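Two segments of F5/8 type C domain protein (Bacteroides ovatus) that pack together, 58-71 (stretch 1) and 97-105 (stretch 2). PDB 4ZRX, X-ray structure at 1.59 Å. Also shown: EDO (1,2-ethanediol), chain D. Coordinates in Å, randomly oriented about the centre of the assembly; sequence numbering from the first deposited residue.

Stretch 1 (58-71) REWGDGKEDPALFN
Stretch 2, residues 97-105: KHHDGFCLW

Stretch 1 runs as loop and turn apart from a 3-10 segment at 67-69, held by Leu69 N to Asp66 O (2.9 Å) and Phe70 N to Pro67 O (3.1 Å). Stretch 2 makes a type I beta turn from His98 to Gly101, closed by Gly101 N to His98 O at 3.0 Å; its central phi/psi values are -61/-29 at His99 and -64/-20 at Asp100. The backbones come nearest at Gly63 and Asp100, with CA atoms 4.3 Å apart, and the contact buries 454 Å² summed over both sides.

No direct hydrogen bond crosses the contact. At the point of closest register, Gly63 CA instead lies 3.3 Å from Asp100 O, with an angle of 147° at the hydrogen, a CA-H...O contact. Gly63 has phi/psi 92/-6, where a CB would jam against the preceding carbonyl oxygen. Gly61 (-85/170) sets its CA 3.8 Å from Asp100 CB; an ideal CB on it would fall 2.8 Å from that same atom, a clash.

Polar linkage passes through water. Water 1 accepts from Gly61 N (2.9 Å), donates to Asp100 OD2 (2.7 Å) and bonds His98 ND1 (2.9 Å). Water 2 lies 2.6 Å from Glu65 OE1 and 3.2 Å from Asp100 OD1. Within stretch 2, Asp100 (chi1 p, 60°) accepts a hydrogen bond at OD1 from Phe102 N, 3.0 Å away.

Within stretch 1, Glu65 (chi1 m, chi2 p) folds its carboxylate back onto the loop: OE1 accepts from Gly63 N (2.9 Å), while OE2 accepts from Asp62 N (2.8 Å) and forms a salt bridge with Arg58 NH1 (3.0 Å).

Aromatic packing occupies two places. The edge of His99 (chi1 m, chi2 -38°) meets the face of Trp60 (chi1 m, chi2 6°): the five-membered ring of Trp60 and the His99 ring have centroids 4.6 Å apart and planes at 88°, and Trp60 NE1 is 3.4 Å from His99 CD2. His98 (chi1 t) is oblique to Trp60, with Trp60 CD1 to His98 CE1 at 3.8 Å; its NE2 hydrogen-bonds EDO O1 at 2.9 Å. Phe70 and Phe102, both chi1 t with chi2 near 79°, point their CA-to-CB bonds toward the opposing stretch, their ring planes at 41° and centroids 5.4 Å apart.

Apolar contacts extend this second cluster: Phe70 CB to Phe102 CZ is 3.7 Å, Pro67 CB to Phe102 CE1 3.9 Å, and Phe70 CE1 to Leu104 CD2 4.0 Å.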

# COMPACT_ATOMS: atom_id res chain seq x y z
N ARG A 58 -3.65 13.24 -16.40
CA ARG A 58 -3.60 13.96 -15.16
C ARG A 58 -3.90 13.04 -13.97
O ARG A 58 -4.64 12.11 -14.12
CB ARG A 58 -4.64 15.06 -15.18
CG ARG A 58 -4.28 16.15 -16.15
CD ARG A 58 -5.36 17.15 -16.15
NE ARG A 58 -5.02 18.19 -17.09
CZ ARG A 58 -5.87 19.04 -17.65
NH1 ARG A 58 -7.20 19.01 -17.41
NH2 ARG A 58 -5.34 19.91 -18.52
N GLU A 59 -3.32 13.29 -12.82
CA GLU A 59 -3.71 12.59 -11.62
C GLU A 59 -4.98 13.15 -11.01
O GLU A 59 -5.78 12.40 -10.49
CB GLU A 59 -2.57 12.58 -10.55
CG GLU A 59 -1.50 11.51 -10.90
CD GLU A 59 -2.06 10.10 -10.68
OE1 GLU A 59 -2.30 9.76 -9.49
OE2 GLU A 59 -2.27 9.38 -11.68
N TRP A 60 -5.10 14.48 -10.99
CA TRP A 60 -6.34 15.13 -10.60
C TRP A 60 -6.78 15.98 -11.79
O TRP A 60 -6.00 16.79 -12.30
CB TRP A 60 -6.16 16.05 -9.39
CG TRP A 60 -6.16 15.38 -8.04
CD1 TRP A 60 -6.19 14.06 -7.77
CD2 TRP A 60 -6.08 16.05 -6.76
NE1 TRP A 60 -6.15 13.84 -6.40
CE2 TRP A 60 -6.10 15.05 -5.77
CE3 TRP A 60 -6.01 17.39 -6.38
CZ2 TRP A 60 -6.03 15.35 -4.38
CZ3 TRP A 60 -5.96 17.69 -5.00
CH2 TRP A 60 -5.97 16.66 -4.03
N GLY A 61 -8.00 15.80 -12.22
CA GLY A 61 -8.58 16.67 -13.28
C GLY A 61 -9.15 17.93 -12.68
O GLY A 61 -9.34 18.04 -11.46
N ASP A 62 -9.51 18.88 -13.54
CA ASP A 62 -9.94 20.20 -13.03
C ASP A 62 -11.41 20.49 -13.24
O ASP A 62 -11.90 21.59 -12.86
CB ASP A 62 -9.08 21.29 -13.66
CG ASP A 62 -9.24 21.39 -15.18
OD1 ASP A 62 -10.07 20.67 -15.82
OD2 ASP A 62 -8.48 22.18 -15.78
N GLY A 63 -12.14 19.58 -13.88
CA GLY A 63 -13.59 19.77 -14.06
C GLY A 63 -13.93 20.47 -15.39
O GLY A 63 -15.08 20.53 -15.79
N LYS A 64 -12.91 20.90 -16.11
CA LYS A 64 -13.08 21.61 -17.41
C LYS A 64 -12.82 20.70 -18.57
O LYS A 64 -12.93 21.12 -19.71
CB LYS A 64 -12.13 22.81 -17.49
CG LYS A 64 -12.48 23.83 -16.47
CD LYS A 64 -11.77 25.12 -16.66
CE LYS A 64 -10.40 25.08 -16.01
NZ LYS A 64 -10.54 25.40 -14.53
N GLU A 65 -12.48 19.44 -18.31
CA GLU A 65 -12.18 18.52 -19.39
C GLU A 65 -13.40 18.36 -20.32
O GLU A 65 -14.56 18.35 -19.88
CB GLU A 65 -11.84 17.11 -18.87
CG GLU A 65 -10.51 17.07 -18.11
CD GLU A 65 -10.56 17.54 -16.64
OE1 GLU A 65 -11.69 17.81 -16.09
OE2 GLU A 65 -9.44 17.61 -16.07
N ASP A 66 -13.08 18.20 -21.59
CA ASP A 66 -14.09 17.94 -22.62
C ASP A 66 -14.48 16.45 -22.54
O ASP A 66 -13.62 15.60 -22.77
CB ASP A 66 -13.48 18.26 -23.99
CG ASP A 66 -14.46 18.14 -25.11
OD1 ASP A 66 -15.57 17.59 -24.91
OD2 ASP A 66 -14.12 18.62 -26.22
N PRO A 67 -15.78 16.11 -22.28
CA PRO A 67 -16.11 14.65 -22.33
C PRO A 67 -15.73 13.90 -23.56
O PRO A 67 -15.66 12.69 -23.54
CB PRO A 67 -17.65 14.62 -22.22
CG PRO A 67 -17.98 15.87 -21.58
CD PRO A 67 -16.98 16.91 -22.08
N ALA A 68 -15.53 14.61 -24.66
CA ALA A 68 -15.04 14.04 -25.90
C ALA A 68 -13.74 13.25 -25.75
O ALA A 68 -13.48 12.35 -26.51
CB ALA A 68 -14.86 15.10 -26.97
N LEU A 69 -12.94 13.60 -24.75
CA LEU A 69 -11.67 12.94 -24.55
C LEU A 69 -11.84 11.52 -24.01
O LEU A 69 -10.93 10.71 -24.18
CB LEU A 69 -10.84 13.73 -23.58
CG LEU A 69 -10.39 15.06 -24.16
CD1 LEU A 69 -9.66 15.84 -23.08
CD2 LEU A 69 -9.50 14.83 -25.34
N PHE A 70 -12.96 11.27 -23.36
CA PHE A 70 -13.22 9.88 -22.82
C PHE A 70 -13.57 8.97 -23.96
O PHE A 70 -14.71 8.96 -24.47
CB PHE A 70 -14.31 9.85 -21.76
CG PHE A 70 -14.46 8.49 -21.16
CD1 PHE A 70 -13.55 8.05 -20.22
CD2 PHE A 70 -15.41 7.62 -21.61
CE1 PHE A 70 -13.64 6.78 -19.65
CE2 PHE A 70 -15.50 6.35 -21.06
CZ PHE A 70 -14.61 5.93 -20.08
N ASN A 71 -12.60 8.19 -24.40
CA ASN A 71 -12.87 7.32 -25.52
C ASN A 71 -12.02 6.06 -25.55
O ASN A 71 -11.13 5.90 -26.38
CB ASN A 71 -12.71 8.09 -26.85
CG ASN A 71 -13.41 7.36 -28.02
OD1 ASN A 71 -14.22 6.46 -27.82
ND2 ASN A 71 -13.02 7.69 -29.22
N LYS A 97 -16.87 8.37 -10.13
CA LYS A 97 -16.69 9.78 -10.31
C LYS A 97 -15.52 10.21 -9.44
O LYS A 97 -15.53 9.99 -8.24
CB LYS A 97 -17.92 10.59 -9.88
CG LYS A 97 -17.80 12.09 -10.26
CD LYS A 97 -18.96 12.89 -9.66
CE LYS A 97 -18.77 13.22 -8.24
NZ LYS A 97 -19.87 14.01 -7.66
N HIS A 98 -14.48 10.75 -10.08
CA HIS A 98 -13.33 11.29 -9.37
C HIS A 98 -13.50 12.81 -9.19
O HIS A 98 -14.59 13.31 -9.38
CB HIS A 98 -12.01 10.86 -10.06
CG HIS A 98 -10.85 10.80 -9.13
ND1 HIS A 98 -9.98 11.85 -8.96
CD2 HIS A 98 -10.44 9.84 -8.27
CE1 HIS A 98 -9.08 11.54 -8.05
NE2 HIS A 98 -9.35 10.33 -7.59
N HIS A 99 -12.47 13.50 -8.69
CA HIS A 99 -12.63 14.93 -8.25
C HIS A 99 -13.04 15.84 -9.38
O HIS A 99 -13.74 16.84 -9.17
CB HIS A 99 -11.34 15.47 -7.65
CG HIS A 99 -10.78 14.62 -6.54
ND1 HIS A 99 -11.57 13.97 -5.62
CD2 HIS A 99 -9.50 14.36 -6.19
CE1 HIS A 99 -10.79 13.31 -4.77
NE2 HIS A 99 -9.53 13.55 -5.08
N ASP A 100 -12.63 15.46 -10.57
CA ASP A 100 -12.99 16.17 -11.82
C ASP A 100 -14.48 16.17 -12.13
O ASP A 100 -14.95 17.01 -12.90
CB ASP A 100 -12.20 15.56 -12.98
CG ASP A 100 -12.48 14.12 -13.17
OD1 ASP A 100 -13.46 13.88 -13.88
OD2 ASP A 100 -11.77 13.27 -12.59
N GLY A 101 -15.23 15.24 -11.55
CA GLY A 101 -16.68 15.27 -11.67
C GLY A 101 -17.28 14.55 -12.85
O GLY A 101 -18.52 14.51 -12.99
N PHE A 102 -16.41 13.97 -13.68
CA PHE A 102 -16.83 13.19 -14.83
C PHE A 102 -17.41 11.82 -14.44
O PHE A 102 -16.73 11.02 -13.84
CB PHE A 102 -15.68 13.02 -15.82
CG PHE A 102 -16.09 12.27 -17.06
CD1 PHE A 102 -16.80 12.92 -18.08
CD2 PHE A 102 -15.77 10.95 -17.21
CE1 PHE A 102 -17.17 12.21 -19.23
CE2 PHE A 102 -16.16 10.27 -18.34
CZ PHE A 102 -16.85 10.90 -19.33
N CYS A 103 -18.68 11.59 -14.73
CA CYS A 103 -19.36 10.36 -14.31
C CYS A 103 -19.19 9.27 -15.34
O CYS A 103 -19.49 9.47 -16.53
CB CYS A 103 -20.82 10.62 -14.06
SG CYS A 103 -21.03 11.78 -12.73
N LEU A 104 -18.81 8.06 -14.87
CA LEU A 104 -18.67 6.88 -15.71
C LEU A 104 -19.95 6.11 -16.06
O LEU A 104 -19.89 5.10 -16.72
CB LEU A 104 -17.68 5.90 -15.03
CG LEU A 104 -16.23 6.34 -14.93
CD1 LEU A 104 -15.39 5.21 -14.46
CD2 LEU A 104 -15.73 6.80 -16.24
N TRP A 105 -21.10 6.61 -15.64
CA TRP A 105 -22.38 6.07 -15.95
C TRP A 105 -23.26 7.28 -16.39
O TRP A 105 -23.01 8.45 -15.99
CB TRP A 105 -23.00 5.38 -14.74
CG TRP A 105 -23.56 6.30 -13.69
CD1 TRP A 105 -24.86 6.45 -13.38
CD2 TRP A 105 -22.83 7.09 -12.71
NE1 TRP A 105 -25.02 7.35 -12.37
CE2 TRP A 105 -23.79 7.75 -11.93
CE3 TRP A 105 -21.48 7.34 -12.44
CZ2 TRP A 105 -23.46 8.64 -10.90
CZ3 TRP A 105 -21.14 8.28 -11.45
CH2 TRP A 105 -22.13 8.90 -10.68
C1 EDO D . -8.12 8.12 -4.28
O1 EDO D . -7.95 8.76 -5.55
C2 EDO D . -6.75 7.94 -3.67
O2 EDO D . -6.08 9.21 -3.63
O HOH W 1 -9.80 13.96 -10.87
O HOH W 2 -13.81 16.25 -15.93